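Local coordinates for mandelate racemase / muconate lactonizing enzyme family protein (Agrobacterium tumefaciens, PDB 4DXK) that is probably a lyase or racemase of the mandelate racemase branch of the enolase superfamily, with a sodium ion bound in its barrel domain, at residues Thr8-Glu13 and Thr40-Val45; Leu17-Val22 and Arg354-Ala359; Thr29-Thr34 and Ala374-Glu379; Ala90-Phe95 and Gly297-Arg302; His331-Ala336 and Leu340-Val345. All coordinates share one frame; numbering follows the deposited sequence.

Interaction 1. Residues Thr8-Glu13 and Thr40-Val45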
# COMPACT_ATOMS: atom_id res chain seq x y z
N THR A 8 29.05 -13.50 38.92
CA THR A 8 27.94 -14.32 38.48
C THR A 8 27.71 -15.45 39.47
O THR A 8 28.67 -15.98 40.06
CB THR A 8 28.18 -14.90 37.08
OG1 THR A 8 29.49 -15.48 37.03
CG2 THR A 8 28.07 -13.80 36.03
N VAL A 9 26.45 -15.83 39.65
CA VAL A 9 26.06 -16.86 40.60
C VAL A 9 25.11 -17.83 39.91
O VAL A 9 24.16 -17.41 39.24
CB VAL A 9 25.35 -16.26 41.83
CG1 VAL A 9 25.00 -17.34 42.84
CG2 VAL A 9 26.20 -15.19 42.47
N ARG A 10 25.38 -19.12 40.09
CA ARG A 10 24.50 -20.18 39.62
C ARG A 10 24.23 -21.15 40.75
O ARG A 10 25.03 -21.26 41.69
CB ARG A 10 25.10 -20.93 38.42
CG ARG A 10 25.18 -20.09 37.16
CD ARG A 10 25.64 -20.88 35.94
NE ARG A 10 27.04 -21.28 36.02
CZ ARG A 10 27.45 -22.52 36.27
NH1 ARG A 10 26.57 -23.49 36.46
NH2 ARG A 10 28.75 -22.78 36.33
N VAL A 11 23.12 -21.87 40.65
CA VAL A 11 22.80 -22.93 41.61
C VAL A 11 22.44 -24.22 40.87
O VAL A 11 21.67 -24.20 39.90
CB VAL A 11 21.68 -22.52 42.59
CG1 VAL A 11 22.13 -21.36 43.45
CG2 VAL A 11 20.39 -22.17 41.85
N ALA A 12 23.00 -25.33 41.32
CA ALA A 12 22.85 -26.59 40.61
C ALA A 12 21.40 -27.08 40.61
O ALA A 12 20.99 -27.82 39.72
CB ALA A 12 23.76 -27.66 41.20
N GLU A 13 20.65 -26.64 41.61
CA GLU A 13 19.26 -27.07 41.76
C GLU A 13 18.33 -26.39 40.76
O GLU A 13 17.23 -26.88 40.49
CB GLU A 13 18.78 -26.81 43.19
CG GLU A 13 19.41 -27.73 44.24
CD GLU A 13 20.82 -27.31 44.68
OE1 GLU A 13 21.27 -26.20 44.32
OE2 GLU A 13 21.47 -28.10 45.39
N THR A 40 26.34 -20.38 29.40
CA THR A 40 26.71 -19.60 28.24
C THR A 40 26.67 -18.10 28.54
O THR A 40 27.61 -17.35 28.22
CB THR A 40 25.80 -19.94 27.05
OG1 THR A 40 26.00 -21.32 26.72
CG2 THR A 40 26.13 -19.08 25.84
N VAL A 41 25.58 -17.65 29.15
CA VAL A 41 25.45 -16.24 29.49
C VAL A 41 26.52 -15.83 30.50
O VAL A 41 27.11 -14.76 30.39
CB VAL A 41 24.04 -15.92 30.02
CG1 VAL A 41 23.94 -14.47 30.41
CG2 VAL A 41 23.00 -16.26 28.96
N GLU A 42 26.81 -16.71 31.46
CA GLU A 42 27.87 -16.43 32.42
C GLU A 42 29.21 -16.20 31.72
O GLU A 42 29.94 -15.26 32.04
CB GLU A 42 27.99 -17.55 33.44
CG GLU A 42 29.20 -17.41 34.37
CD GLU A 42 29.18 -18.43 35.46
OE1 GLU A 42 29.16 -19.64 35.14
OE2 GLU A 42 29.18 -18.02 36.64
N THR A 43 29.55 -17.07 30.77
CA THR A 43 30.80 -16.90 30.05
C THR A 43 30.83 -15.54 29.36
O THR A 43 31.85 -14.84 29.38
CB THR A 43 31.00 -18.02 29.01
OG1 THR A 43 31.05 -19.28 29.68
CG2 THR A 43 32.30 -17.82 28.24
N TYR A 44 29.71 -15.16 28.76
CA TYR A 44 29.59 -13.88 28.08
C TYR A 44 29.77 -12.69 29.03
O TYR A 44 30.43 -11.71 28.69
CB TYR A 44 28.24 -13.79 27.36
CG TYR A 44 27.90 -12.40 26.87
CD1 TYR A 44 28.41 -11.91 25.67
CD2 TYR A 44 27.09 -11.56 27.62
CE1 TYR A 44 28.11 -10.64 25.24
CE2 TYR A 44 26.79 -10.27 27.19
CZ TYR A 44 27.30 -9.82 25.99
OH TYR A 44 27.01 -8.57 25.53
N VAL A 45 29.17 -12.77 30.21
CA VAL A 45 29.30 -11.69 31.17
C VAL A 45 30.77 -11.40 31.47
O VAL A 45 31.18 -10.24 31.48
CB VAL A 45 28.53 -12.01 32.47
CG1 VAL A 45 28.85 -11.01 33.56
CG2 VAL A 45 27.03 -12.02 32.20

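Interaction 2. Residues Leu17-Val22 and Arg354-Ala359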
# COMPACT_ATOMS: atom_id res chain seq x y z
N LEU A 17 18.83 -20.69 35.82
CA LEU A 17 18.96 -19.36 36.40
C LEU A 17 20.39 -18.83 36.44
O LEU A 17 21.34 -19.58 36.70
CB LEU A 17 18.38 -19.35 37.82
CG LEU A 17 16.86 -19.15 37.86
CD1 LEU A 17 16.27 -19.57 39.20
CD2 LEU A 17 16.50 -17.71 37.55
N LEU A 18 20.54 -17.54 36.19
CA LEU A 18 21.81 -16.86 36.37
C LEU A 18 21.57 -15.55 37.08
O LEU A 18 20.69 -14.78 36.68
CB LEU A 18 22.46 -16.57 35.01
CG LEU A 18 23.80 -15.83 35.10
CD1 LEU A 18 24.85 -16.70 35.78
CD2 LEU A 18 24.30 -15.38 33.75
N TRP A 19 22.34 -15.29 38.14
CA TRP A 19 22.36 -13.96 38.76
C TRP A 19 23.65 -13.24 38.40
O TRP A 19 24.73 -13.85 38.31
CB TRP A 19 22.16 -14.04 40.28
CG TRP A 19 20.82 -14.58 40.58
CD1 TRP A 19 19.65 -13.88 40.62
CD2 TRP A 19 20.47 -15.95 40.78
NE1 TRP A 19 18.60 -14.73 40.88
CE2 TRP A 19 19.08 -16.01 40.97
CE3 TRP A 19 21.21 -17.14 40.82
CZ2 TRP A 19 18.40 -17.21 41.20
CZ3 TRP A 19 20.54 -18.33 41.06
CH2 TRP A 19 19.15 -18.36 41.25
N VAL A 20 23.52 -11.94 38.18
CA VAL A 20 24.66 -11.07 37.92
C VAL A 20 24.66 -10.01 38.99
O VAL A 20 23.67 -9.30 39.18
CB VAL A 20 24.53 -10.42 36.52
CG1 VAL A 20 25.65 -9.40 36.29
CG2 VAL A 20 24.54 -11.48 35.43
N LEU A 21 25.78 -9.90 39.70
CA LEU A 21 25.92 -8.91 40.78
C LEU A 21 26.98 -7.91 40.38
O LEU A 21 28.11 -8.27 40.03
CB LEU A 21 26.27 -9.58 42.11
CG LEU A 21 25.12 -10.32 42.80
CD1 LEU A 21 24.85 -11.67 42.16
CD2 LEU A 21 25.39 -10.48 44.29
N VAL A 22 26.61 -6.64 40.41
CA VAL A 22 27.49 -5.56 40.00
C VAL A 22 27.95 -4.83 41.26
O VAL A 22 27.16 -4.16 41.94
CB VAL A 22 26.77 -4.59 39.04
CG1 VAL A 22 27.70 -3.45 38.65
CG2 VAL A 22 26.30 -5.33 37.79
N ARG A 354 11.73 -18.17 47.98
CA ARG A 354 11.96 -17.57 49.29
C ARG A 354 13.30 -17.95 49.90
O ARG A 354 13.73 -17.36 50.90
CB ARG A 354 10.82 -17.90 50.26
CG ARG A 354 10.67 -19.36 50.60
CD ARG A 354 9.58 -19.56 51.66
NE ARG A 354 9.14 -20.95 51.75
CZ ARG A 354 8.20 -21.38 52.59
NH1 ARG A 354 7.61 -20.53 53.42
NH2 ARG A 354 7.86 -22.66 52.60
N ASP A 355 13.96 -18.95 49.31
CA ASP A 355 15.28 -19.38 49.78
C ASP A 355 16.40 -18.69 49.01
O ASP A 355 17.55 -18.72 49.44
CB ASP A 355 15.42 -20.89 49.64
CG ASP A 355 14.45 -21.62 50.52
OD1 ASP A 355 14.08 -21.05 51.56
OD2 ASP A 355 14.05 -22.75 50.16
N LEU A 356 16.06 -18.10 47.88
CA LEU A 356 17.05 -17.47 47.01
C LEU A 356 17.28 -16.01 47.36
O LEU A 356 18.39 -15.49 47.21
CB LEU A 356 16.60 -17.58 45.55
CG LEU A 356 16.69 -18.96 44.90
CD1 LEU A 356 15.97 -18.95 43.56
CD2 LEU A 356 18.15 -19.35 44.72
N VAL A 357 16.22 -15.33 47.79
CA VAL A 357 16.27 -13.88 48.00
C VAL A 357 15.68 -13.49 49.35
O VAL A 357 14.98 -14.28 49.98
CB VAL A 357 15.56 -13.12 46.88
CG1 VAL A 357 16.31 -13.29 45.55
CG2 VAL A 357 14.12 -13.61 46.75
N THR A 358 15.95 -12.26 49.77
CA THR A 358 15.59 -11.81 51.12
C THR A 358 14.13 -11.37 51.26
O THR A 358 13.60 -11.32 52.37
CB THR A 358 16.45 -10.62 51.55
OG1 THR A 358 16.37 -9.59 50.56
CG2 THR A 358 17.90 -11.06 51.74
N ALA A 359 13.49 -11.05 50.15
CA ALA A 359 12.11 -10.60 50.16
C ALA A 359 11.52 -10.83 48.78
O ALA A 359 12.26 -10.94 47.80
CB ALA A 359 12.03 -9.12 50.52

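Interaction 3. Residues Thr29-Thr34 and Ala374-Glu379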
# COMPACT_ATOMS: atom_id res chain seq x y z
N THR A 29 25.84 -2.90 45.83
CA THR A 29 25.85 -4.03 44.90
C THR A 29 24.49 -4.19 44.25
O THR A 29 23.48 -4.35 44.94
CB THR A 29 26.22 -5.33 45.62
OG1 THR A 29 27.52 -5.19 46.21
CG2 THR A 29 26.27 -6.50 44.64
N GLY A 30 24.45 -4.15 42.93
CA GLY A 30 23.20 -4.34 42.21
C GLY A 30 23.00 -5.79 41.84
O GLY A 30 23.95 -6.50 41.49
N LEU A 31 21.75 -6.24 41.91
CA LEU A 31 21.38 -7.61 41.58
C LEU A 31 20.54 -7.68 40.31
O LEU A 31 19.53 -6.98 40.19
CB LEU A 31 20.61 -8.24 42.74
CG LEU A 31 20.04 -9.64 42.55
CD1 LEU A 31 21.12 -10.68 42.29
CD2 LEU A 31 19.21 -10.02 43.77
N GLY A 32 20.97 -8.50 39.36
CA GLY A 32 20.21 -8.77 38.16
C GLY A 32 20.09 -10.27 37.94
O GLY A 32 20.72 -11.06 38.65
N GLU A 33 19.31 -10.67 36.94
CA GLU A 33 18.97 -12.07 36.75
C GLU A 33 18.55 -12.28 35.31
O GLU A 33 17.99 -11.39 34.68
CB GLU A 33 17.80 -12.42 37.68
CG GLU A 33 17.35 -13.87 37.74
CD GLU A 33 16.05 -13.99 38.53
OE1 GLU A 33 16.10 -14.21 39.77
OE2 GLU A 33 14.98 -13.80 37.91
N THR A 34 18.81 -13.48 34.80
CA THR A 34 18.22 -13.91 33.54
C THR A 34 18.01 -15.42 33.59
O THR A 34 18.29 -16.07 34.61
CB THR A 34 19.03 -13.43 32.31
OG1 THR A 34 18.30 -13.72 31.11
CG2 THR A 34 20.38 -14.11 32.24
N ALA A 374 14.50 0.34 48.68
CA ALA A 374 15.17 0.97 47.55
C ALA A 374 15.59 -0.07 46.50
O ALA A 374 15.84 -1.23 46.82
CB ALA A 374 16.37 1.74 48.04
N GLY A 375 15.67 0.37 45.25
CA GLY A 375 16.04 -0.53 44.17
C GLY A 375 14.96 -1.57 43.96
O GLY A 375 13.77 -1.24 43.90
N LEU A 376 15.37 -2.84 43.84
CA LEU A 376 14.43 -3.95 43.72
C LEU A 376 13.61 -4.15 44.99
O LEU A 376 12.45 -4.55 44.93
CB LEU A 376 15.18 -5.25 43.46
CG LEU A 376 15.92 -5.40 42.13
CD1 LEU A 376 16.95 -6.53 42.24
CD2 LEU A 376 14.92 -5.68 41.01
N GLY A 377 14.25 -3.91 46.14
CA GLY A 377 13.68 -4.29 47.42
C GLY A 377 14.03 -5.72 47.81
O GLY A 377 13.34 -6.34 48.64
N MET A 378 15.10 -6.27 47.23
CA MET A 378 15.53 -7.61 47.60
C MET A 378 17.00 -7.80 47.28
O MET A 378 17.56 -7.12 46.42
CB MET A 378 14.73 -8.65 46.82
CG MET A 378 15.22 -8.75 45.38
SD MET A 378 14.11 -9.31 44.10
CE MET A 378 13.73 -10.98 44.58
N GLU A 379 17.63 -8.72 48.03
CA GLU A 379 19.01 -9.13 47.82
C GLU A 379 19.05 -10.67 47.78
O GLU A 379 18.07 -11.31 48.14
CB GLU A 379 19.89 -8.63 48.97
CG GLU A 379 20.20 -7.12 48.95
CD GLU A 379 19.00 -6.25 49.30
OE1 GLU A 379 18.23 -6.60 50.22
OE2 GLU A 379 18.83 -5.19 48.65

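Interaction 4. Residues Ala90-Phe95 and Gly297-Arg302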
# COMPACT_ATOMS: atom_id res chain seq x y z
N ALA A 90 20.61 -5.00 37.23
CA ALA A 90 21.50 -4.70 38.35
C ALA A 90 21.81 -3.20 38.43
O ALA A 90 21.90 -2.64 39.53
CB ALA A 90 22.78 -5.50 38.24
N LEU A 91 21.96 -2.54 37.28
CA LEU A 91 22.19 -1.09 37.30
C LEU A 91 21.00 -0.33 37.87
O LEU A 91 21.17 0.62 38.63
CB LEU A 91 22.52 -0.54 35.91
CG LEU A 91 23.78 -1.07 35.24
CD1 LEU A 91 23.97 -0.36 33.91
CD2 LEU A 91 25.00 -0.91 36.14
N TRP A 92 19.79 -0.75 37.52
CA TRP A 92 18.61 -0.10 38.08
C TRP A 92 18.53 -0.30 39.60
O TRP A 92 18.12 0.60 40.33
CB TRP A 92 17.34 -0.57 37.35
CG TRP A 92 17.18 0.11 36.03
CD1 TRP A 92 17.56 -0.36 34.80
CD2 TRP A 92 16.63 1.41 35.81
NE1 TRP A 92 17.27 0.57 33.84
CE2 TRP A 92 16.71 1.67 34.43
CE3 TRP A 92 16.09 2.38 36.66
CZ2 TRP A 92 16.26 2.87 33.88
CZ3 TRP A 92 15.65 3.57 36.11
CH2 TRP A 92 15.73 3.80 34.73
N ASP A 93 18.92 -1.48 40.07
CA ASP A 93 18.99 -1.77 41.50
C ASP A 93 20.01 -0.83 42.18
O ASP A 93 19.69 -0.23 43.21
CB ASP A 93 19.37 -3.24 41.69
CG ASP A 93 19.18 -3.74 43.11
OD1 ASP A 93 18.24 -3.30 43.82
OD2 ASP A 93 20.00 -4.60 43.50
N ILE A 94 21.19 -0.67 41.60
CA ILE A 94 22.18 0.28 42.13
C ILE A 94 21.62 1.70 42.17
O ILE A 94 21.77 2.40 43.17
CB ILE A 94 23.48 0.27 41.29
CG1 ILE A 94 24.27 -1.01 41.56
CG2 ILE A 94 24.35 1.49 41.57
CD1 ILE A 94 25.31 -1.31 40.52
N PHE A 95 20.99 2.14 41.09
CA PHE A 95 20.46 3.49 40.99
C PHE A 95 19.41 3.71 42.09
O PHE A 95 19.41 4.74 42.77
CB PHE A 95 19.88 3.66 39.57
CG PHE A 95 19.38 5.05 39.22
CD1 PHE A 95 19.72 6.17 39.94
CD2 PHE A 95 18.56 5.20 38.10
CE1 PHE A 95 19.23 7.43 39.57
CE2 PHE A 95 18.07 6.44 37.73
CZ PHE A 95 18.41 7.55 38.46
N GLY A 297 16.69 -5.54 29.09
CA GLY A 297 16.63 -5.00 30.44
C GLY A 297 15.45 -4.09 30.67
O GLY A 297 14.59 -3.90 29.80
N LEU A 298 15.41 -3.52 31.87
CA LEU A 298 14.42 -2.49 32.16
C LEU A 298 14.60 -1.30 31.21
O LEU A 298 13.63 -0.63 30.89
CB LEU A 298 14.54 -2.02 33.61
CG LEU A 298 13.94 -2.96 34.65
CD1 LEU A 298 14.44 -2.64 36.05
CD2 LEU A 298 12.42 -2.91 34.62
N SER A 299 15.82 -1.05 30.77
CA SER A 299 16.09 0.07 29.86
C SER A 299 15.33 -0.07 28.54
O SER A 299 14.64 0.86 28.11
CB SER A 299 17.59 0.25 29.63
OG SER A 299 18.19 0.69 30.85
N GLU A 300 15.43 -1.21 27.87
CA GLU A 300 14.64 -1.40 26.66
C GLU A 300 13.17 -1.56 26.99
O GLU A 300 12.32 -0.99 26.30
CB GLU A 300 15.13 -2.57 25.80
CG GLU A 300 16.44 -2.29 25.09
CD GLU A 300 16.36 -1.08 24.16
OE1 GLU A 300 15.45 -1.01 23.31
OE2 GLU A 300 17.24 -0.19 24.26
N ALA A 301 12.85 -2.30 28.05
CA ALA A 301 11.46 -2.60 28.38
C ALA A 301 10.63 -1.35 28.64
O ALA A 301 9.48 -1.26 28.21
CB ALA A 301 11.37 -3.55 29.55
N ARG A 302 11.20 -0.38 29.35
CA ARG A 302 10.44 0.81 29.68
C ARG A 302 10.10 1.60 28.41
O ARG A 302 9.05 2.24 28.31
CB ARG A 302 11.17 1.68 30.73
CG ARG A 302 12.38 2.46 30.23
CD ARG A 302 13.26 2.88 31.39
NE ARG A 302 14.39 3.71 31.03
CZ ARG A 302 14.52 4.98 31.40
NH1 ARG A 302 13.56 5.59 32.09
NH2 ARG A 302 15.61 5.66 31.06

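Interaction 5. Residues His331-Ala336 and Leu340-Val345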
# COMPACT_ATOMS: atom_id res chain seq x y z
N HIS A 331 7.92 -3.90 39.38
CA HIS A 331 8.23 -2.46 39.39
C HIS A 331 7.81 -1.79 38.07
O HIS A 331 7.18 -0.74 38.06
CB HIS A 331 9.73 -2.19 39.61
CG HIS A 331 10.18 -2.37 41.02
ND1 HIS A 331 10.12 -1.37 41.96
CD2 HIS A 331 10.71 -3.45 41.65
CE1 HIS A 331 10.59 -1.81 43.11
NE2 HIS A 331 10.95 -3.08 42.95
N LEU A 332 8.16 -2.41 36.95
CA LEU A 332 7.75 -1.88 35.65
C LEU A 332 6.23 -1.81 35.51
O LEU A 332 5.69 -0.81 35.03
CB LEU A 332 8.35 -2.73 34.54
CG LEU A 332 7.93 -2.36 33.11
CD1 LEU A 332 8.34 -0.94 32.74
CD2 LEU A 332 8.48 -3.37 32.12
N SER A 333 5.55 -2.85 35.97
CA SER A 333 4.10 -2.92 35.89
C SER A 333 3.39 -1.92 36.80
O SER A 333 2.26 -1.55 36.52
CB SER A 333 3.62 -4.33 36.19
OG SER A 333 3.97 -5.20 35.14
N LEU A 334 4.03 -1.50 37.89
CA LEU A 334 3.42 -0.47 38.74
C LEU A 334 3.63 0.92 38.16
O LEU A 334 2.84 1.83 38.41
CB LEU A 334 3.97 -0.54 40.17
CG LEU A 334 3.69 -1.85 40.91
CD1 LEU A 334 4.12 -1.71 42.36
CD2 LEU A 334 2.25 -2.29 40.83
N ASN A 335 4.69 1.09 37.38
CA ASN A 335 4.94 2.38 36.75
C ASN A 335 4.20 2.59 35.42
O ASN A 335 3.58 3.62 35.21
CB ASN A 335 6.43 2.60 36.50
CG ASN A 335 6.67 3.73 35.55
OD1 ASN A 335 6.95 3.50 34.36
ND2 ASN A 335 6.49 4.95 36.02
N ALA A 336 4.31 1.63 34.51
CA ALA A 336 3.84 1.87 33.14
C ALA A 336 2.33 2.03 33.12
O ALA A 336 1.62 1.13 33.52
CB ALA A 336 4.25 0.72 32.24
N LEU A 340 -1.01 -4.09 31.86
CA LEU A 340 -2.33 -4.71 31.95
C LEU A 340 -2.43 -5.71 33.09
O LEU A 340 -3.39 -5.70 33.86
CB LEU A 340 -2.61 -5.42 30.62
CG LEU A 340 -3.92 -6.19 30.49
CD1 LEU A 340 -5.11 -5.24 30.54
CD2 LEU A 340 -3.93 -6.97 29.19
N VAL A 341 -1.46 -6.61 33.15
CA VAL A 341 -1.39 -7.64 34.18
C VAL A 341 0.07 -7.97 34.41
O VAL A 341 0.91 -7.74 33.53
CB VAL A 341 -2.09 -8.95 33.76
CG1 VAL A 341 -3.59 -8.85 33.91
CG2 VAL A 341 -1.71 -9.33 32.32
N GLN A 342 0.38 -8.49 35.60
CA GLN A 342 1.71 -9.01 35.89
C GLN A 342 1.63 -10.48 36.24
O GLN A 342 1.18 -10.84 37.33
CB GLN A 342 2.38 -8.25 37.05
CG GLN A 342 3.74 -8.83 37.42
CD GLN A 342 4.67 -8.86 36.22
OE1 GLN A 342 4.97 -7.82 35.63
NE2 GLN A 342 5.12 -10.06 35.83
N GLU A 343 2.04 -11.33 35.30
CA GLU A 343 2.12 -12.78 35.50
C GLU A 343 2.91 -13.14 36.76
O GLU A 343 3.92 -12.50 37.06
CB GLU A 343 2.83 -13.40 34.30
CG GLU A 343 2.82 -14.91 34.33
CD GLU A 343 3.56 -15.52 33.17
OE1 GLU A 343 4.58 -14.95 32.72
OE2 GLU A 343 3.13 -16.59 32.70
N SER A 344 2.47 -14.17 37.47
CA SER A 344 3.26 -14.66 38.59
C SER A 344 3.06 -16.14 38.80
O SER A 344 2.15 -16.74 38.22
CB SER A 344 2.95 -13.87 39.87
OG SER A 344 1.64 -14.13 40.33
N VAL A 345 3.92 -16.72 39.63
CA VAL A 345 3.89 -18.13 39.98
C VAL A 345 2.83 -18.37 41.05
O VAL A 345 2.74 -17.63 42.02
CB VAL A 345 5.26 -18.57 40.55
CG1 VAL A 345 5.19 -19.98 41.12
CG2 VAL A 345 6.36 -18.45 39.49

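Interaction 1. Residues Thr8-Glu13 and Thr40-Val45
E42 is the residue of helix 40-45 that faces T8 and R10 of strand 8-11, and its carboxylate takes a bond from each. The helix runs nearly antiparallel to the strand, at 166° with axes 9.5 Å apart, which is helix-on-sheet packing within the N-terminal capping domain. CG of E42 stands anti to the backbone N (chi1 173°) and the chain stays extended beyond it, carrying the carboxylate straight to the strand. There the two oxygens divide the work. OE2 of E42 accepts from the T8 hydroxyl, OG1 to OE2 2.6 Å, through its anti lone pair. OE1 of E42 accepts from R10, NE to OE1 2.8 Å, in a salt bridge that lies near the guanidinium plane but approaches from above the carboxylate plane, 48° out of it. Only OE1 of E42 meets the guanidinium and the planes are perpendicular, so this is no bidentate pairing; NH2 of R10 adds merely a weak second bond to OE1 of E42, at 3.4 Å. T43, next along the helix, turns the other way, to T43 of a second subunit. V45, one turn after E42, closes the contact with apolar packing: its CG1 meets T8 CG2 tip to tip at 3.8 Å. T8 thus presents its hydroxyl to the acid and its methyl to the valine. The hydroxyl has a second partner in NE2 of H46. A buried carboxylate gripped by an arginine and a hydroxyl is consistent with E42 being ionised, its charge probably offset by R10 at the helix-sheet boundary.

Interaction 2. Residues Leu17-Val22 and Arg354-Ala359
The indole of W19 is the flat group of this contact, and L356 reaches it at the far corner of the six-membered ring, obliquely enough that the approach belongs neither to a face nor to an edge. Both leucine methyls take part: CD2 of L356 lies 3.7 Å from CH2 of W19, and CD1 of L356 lies 3.8 Å from CZ2 of W19. The two methyls therefore lie along the CZ2-CH2 bond from the same side, one near each carbon, and the two side chains run at about a right angle to each other. On both residues CG is anti to the carbonyl carbon (chi1 -64° for W19 and -73° for L356), a setting that sends each side chain out into the gap between two backbones whose nearest CA atoms, those of W19 and L356, are 10.4 Å apart. A looser neighbour extends the patch, with CD1 of L17 lying 4.4 Å from CD1 of L356. No hydrogen bond crosses, so the evidence is for purely apolar packing of buried side chains. The polar corner of the indole is used separately, since NE1 donates to OE1 of E33 on the adjacent strand, which fixes the ring's rotation and leaves the benzo end to the leucine. W19 sits on strand 17-24, between strands 3-11 and 30-35 of the antiparallel sheet, while L356 belongs to the short, weakly bonded helix 353-356, which follows strand 342-343. The contact thus joins the capping sheet to the C-terminal barrel domain, with W352 beside L17 and F388 beside L356.

Interaction 3. Residues Thr29-Thr34 and Ala374-Glu379
Apolar packing of L31 against L376 and the backbone after M378 joins an edge strand of the capping sheet within this chain, 30-35, to a loop of the C-terminal domain. The loop is shaped by a type II' beta turn from A374 to G377, in which G375 has a positive phi (67°) and the closing bond from G377 N to A374 O is weak. That turn carries L376 to the strand, where its CD1 touches L31 on two atoms: 3.3 Å from the carbonyl O and 4.1 Å from CB. The methyl lies against the carbonyl oxygen, and L31 O is buried by the contact with no hydrogen-bond partner in the model. L31 has CG anti to its amide nitrogen (chi1 175°). CD2 of L31 lies 4.1 Å from C of E379, and CD2 of L31 lies 4.5 Å from CG of M378. L31 thus touches both the turn and the extended residues after it, CB on L376 and CD2 by M378 and E379. Amides on both segments, L31 N and L376 N, are hydrogen-bonded to the carboxylate of D93 on helix 79-99, one oxygen each, which fixes their spacing. Helix 323-335 lines another side of the contact, with V324 against L31, A328 against L376 and C327 against M378, while V20 and V22 of the neighbouring strand 17-24 pair by backbone hydrogen bonds with G32 and G30.

Interaction 4. Residues Ala90-Phe95 and Gly297-Arg302
Chi1 of W92 (-78°) sets CG anti to the carbonyl carbon, S299 places OG in the same way, and R302, its CG between backbone N and carbonyl carbon, carries an extended chain out to the same indole. This is near-perpendicular helix-helix packing: segments 90-95 and 297-302 cross at 94° with axes 10.0 Å apart. The first lies on helix 79-99 of the capping domain, the second on helix 297-310 of the barrel domain. W92 is the large buried wedge between them. Over one face of its five-membered ring stands L298 CB, 3.9 Å from the centroid, a CH-pi contact. The benzo end meets R302 differently: CZ2 of W92 lies over one face of the R302 guanidinium, 3.5 Å from NE, toward the rim, with the two planes steeply inclined. The arginine's polar end is engaged further out, where NH2 is hydrogen-bonded to L107 O of a third subunit, so the contact borders a subunit interface. S299 sits at the indole edge, and its hydroxyl is also hydrogen-bonded to D88 OD1, one turn before W92. The polar bond across the contact runs from NE1 of W92 to OG of S299, 3.1 Å long, 164° at the hydrogen and almost in the ring plane.

Interaction 5. Residues His331-Ala336 and Leu340-Val345
S333 and Q342 make the close part of this contact: OG of S333 lies 2.8 Å from OE1 of Q342, with both groups buried. S329 O, one turn back in the same helix, is a second acceptor within reach of the hydroxyl, so the proton's place is not settled. Q342 is bent at chi2 (57°), which curls the amide back beside its own backbone. There NE2 of Q342 donates to O of E343 at 3.0 Å, nearly straight (166°) and on a carbonyl lone pair. This bond holds the amide plane and turns OE1 toward the helix. The rest of the contact is slack. V341 turns its side chain away, and its carbonyl O comes no nearer than 4.3 Å to OG of S333. L340, partly exposed, also turns from the helix and packs on Y187 of a fourth subunit. The contact closes a tight helix-to-strand connection of the barrel domain, only three residues separating the segments. Helix 323-335 packs S333 on P317 of strand 315-317, while the short, weakly bonded strand 342-343 pairs in parallel with strand 115-118, where Q342 bonds through its backbone to R116.

Interactions 1, 2 and 3 share the antiparallel capping sheet, in which V9 N bonds to W19 O at 2.9 Å. Interactions 2 and 3, with centres 8 Å apart, form one seam between capping and barrel domains, where V357 CG2 packs on M378 CE. Interaction 4, about 10 Å from interaction 3 between centres, is tied to it through D93. Interaction 5 joins interaction 3 by H331 NE2 to L376 O, 2.9 Å, and touches interaction 4 through L332. It lies about 26 Å from interaction 1, centre to centre, and the Q342 side chain is about 11 Å from a sodium ion; E216, E242 and E268 form the metal site.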